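Long-range contact in Sn-glycerol-3-phosphate ABC transporter substrate-binding protein UspB (Mycobacterium tuberculosis, PDB 4MFI), which probably captures glycerophosphocholine outside the cell membrane and delivers it to an ABC transporter for import: residues A[211-216]-A[300-304]. Residues are numbered along the deposited sequence; the frame is centred on the assembly and turned at random.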
loop_
_atom_site.group_PDB
_atom_site.type_symbol
_atom_site.label_atom_id
_atom_site.label_comp_id
_atom_site.label_asym_id
_atom_site.label_seq_id
_atom_site.Cartn_x
_atom_site.Cartn_y
_atom_site.Cartn_z
ATOM N N GLN A 211 -5.691 -9.577 -0.238
ATOM C CA GLN A 211 -6.574 -8.890 -1.161
ATOM C C GLN A 211 -6.336 -9.347 -2.594
ATOM O O GLN A 211 -7.279 -9.521 -3.370
ATOM C CB GLN A 211 -6.326 -7.389 -1.058
ATOM C CG GLN A 211 -7.569 -6.619 -0.784
ATOM C CD GLN A 211 -7.357 -5.131 -0.604
ATOM O OE1 GLN A 211 -8.294 -4.358 -0.782
ATOM N NE2 GLN A 211 -6.138 -4.718 -0.227
ATOM N N GLY A 212 -5.065 -9.556 -2.928
ATOM C CA GLY A 212 -4.690 -9.980 -4.262
ATOM C C GLY A 212 -5.231 -11.344 -4.649
ATOM O O GLY A 212 -5.950 -11.454 -5.647
ATOM N N PRO A 213 -4.877 -12.396 -3.891
ATOM C CA PRO A 213 -5.430 -13.708 -4.229
ATOM C C PRO A 213 -6.946 -13.730 -4.187
ATOM O O PRO A 213 -7.543 -14.391 -5.028
ATOM C CB PRO A 213 -4.827 -14.650 -3.172
ATOM C CG PRO A 213 -4.137 -13.782 -2.195
ATOM C CD PRO A 213 -3.788 -12.509 -2.905
ATOM N N ASN A 214 -7.559 -13.000 -3.261
ATOM C CA ASN A 214 -9.008 -12.919 -3.234
ATOM C C ASN A 214 -9.538 -12.414 -4.586
ATOM O O ASN A 214 -10.363 -13.072 -5.229
ATOM C CB ASN A 214 -9.428 -12.005 -2.074
ATOM C CG ASN A 214 -10.890 -12.132 -1.709
ATOM O OD1 ASN A 214 -11.554 -13.135 -1.999
ATOM N ND2 ASN A 214 -11.398 -11.107 -1.037
ATOM N N TRP A 215 -9.034 -11.270 -5.039
ATOM C CA TRP A 215 -9.406 -10.738 -6.348
ATOM C C TRP A 215 -9.114 -11.720 -7.494
ATOM O O TRP A 215 -9.906 -11.837 -8.433
ATOM C CB TRP A 215 -8.652 -9.440 -6.619
ATOM C CG TRP A 215 -9.082 -8.264 -5.792
ATOM C CD1 TRP A 215 -10.309 -8.046 -5.213
ATOM C CD2 TRP A 215 -8.277 -7.128 -5.469
ATOM N NE1 TRP A 215 -10.305 -6.836 -4.552
ATOM C CE2 TRP A 215 -9.070 -6.253 -4.701
ATOM C CE3 TRP A 215 -6.955 -6.764 -5.762
ATOM C CZ2 TRP A 215 -8.583 -5.040 -4.219
ATOM C CZ3 TRP A 215 -6.475 -5.561 -5.286
ATOM C CH2 TRP A 215 -7.287 -4.712 -4.528
ATOM N N ALA A 216 -7.964 -12.393 -7.434
ATOM C CA ALA A 216 -7.569 -13.320 -8.489
ATOM C C ALA A 216 -8.569 -14.464 -8.648
ATOM O O ALA A 216 -8.751 -15.001 -9.749
ATOM C CB ALA A 216 -6.173 -13.870 -8.212
ATOM N N PRO A 300 -6.086 -7.232 -13.077
ATOM C CA PRO A 300 -5.248 -6.827 -11.944
ATOM C C PRO A 300 -5.669 -7.502 -10.645
ATOM O O PRO A 300 -6.855 -7.511 -10.290
ATOM C CB PRO A 300 -5.497 -5.319 -11.838
ATOM C CG PRO A 300 -5.924 -4.908 -13.181
ATOM C CD PRO A 300 -6.643 -6.077 -13.797
ATOM N N ALA A 301 -4.694 -8.064 -9.944
ATOM C CA ALA A 301 -4.971 -8.743 -8.683
ATOM C C ALA A 301 -3.884 -8.417 -7.683
ATOM O O ALA A 301 -3.393 -9.284 -6.959
ATOM C CB ALA A 301 -5.106 -10.248 -8.891
ATOM N N CYS A 302 -3.516 -7.140 -7.653
ATOM C CA CYS A 302 -2.476 -6.651 -6.764
ATOM C C CYS A 302 -2.873 -5.266 -6.278
ATOM O O CYS A 302 -3.081 -4.372 -7.087
ATOM C CB CYS A 302 -1.145 -6.565 -7.510
ATOM S SG CYS A 302 0.234 -6.029 -6.465
ATOM N N PRO A 303 -2.978 -5.080 -4.955
ATOM C CA PRO A 303 -3.341 -3.762 -4.431
ATOM C C PRO A 303 -2.128 -2.854 -4.345
ATOM O O PRO A 303 -0.982 -3.291 -4.499
ATOM C CB PRO A 303 -3.826 -4.085 -3.015
ATOM C CG PRO A 303 -2.950 -5.237 -2.620
ATOM C CD PRO A 303 -2.811 -6.071 -3.876
ATOM N N THR A 304 -2.390 -1.581 -4.095
ATOM C CA THR A 304 -1.331 -0.660 -3.727
ATOM C C THR A 304 -1.436 -0.377 -2.233
ATOM O O THR A 304 -2.391 -0.801 -1.578
ATOM C CB THR A 304 -1.467 0.635 -4.496
ATOM O OG1 THR A 304 -2.723 1.217 -4.156
ATOM C CG2 THR A 304 -1.427 0.362 -5.998
#
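W215 meets the 300-304 segment with the six-membered end of its indole, which lies edge-on along the backbone from A301 to P303. W215 CZ3 comes to 3.5 Å from P303 N, and W215 CE3 sits 4.0 Å from A301 C, close to the plane of the ring. With CG anti to the carbonyl carbon (chi1 -71°), the indole lies back along its own helix, and Q211 O rests over one face near the rim.

Two apolar contacts accompany this edge: W215 CZ3 touches P303 CB at 3.8 Å, and A301 CB packs against A216 CB at 3.8 Å. Polar atoms make van der Waals contacts as well. One turn back from A216, G212 has no side chain, which lets A301 O come to 3.1 Å from G212 CA. At the start of the helix, Q211 NE2 lies beside the CB edge of the P303 ring, 3.7 Å from P303 CB.

No hydrogen bond joins the two segments; the polar ends of Q211 and W215 and the backbone of C302 are instead tied to the loop between helices 366-374 and 383-386. Q211 OE1 and W215 NE1 both bond to D382, Q211 NE2 bonds to Q381, and R379 makes a cation-pi contact with W215 while its backbone bonds to that of C302.

The short helix thus packs on the loop leading into strand 307-310, within the alpha/beta architecture of a periplasmic-binding-protein-type solute receptor.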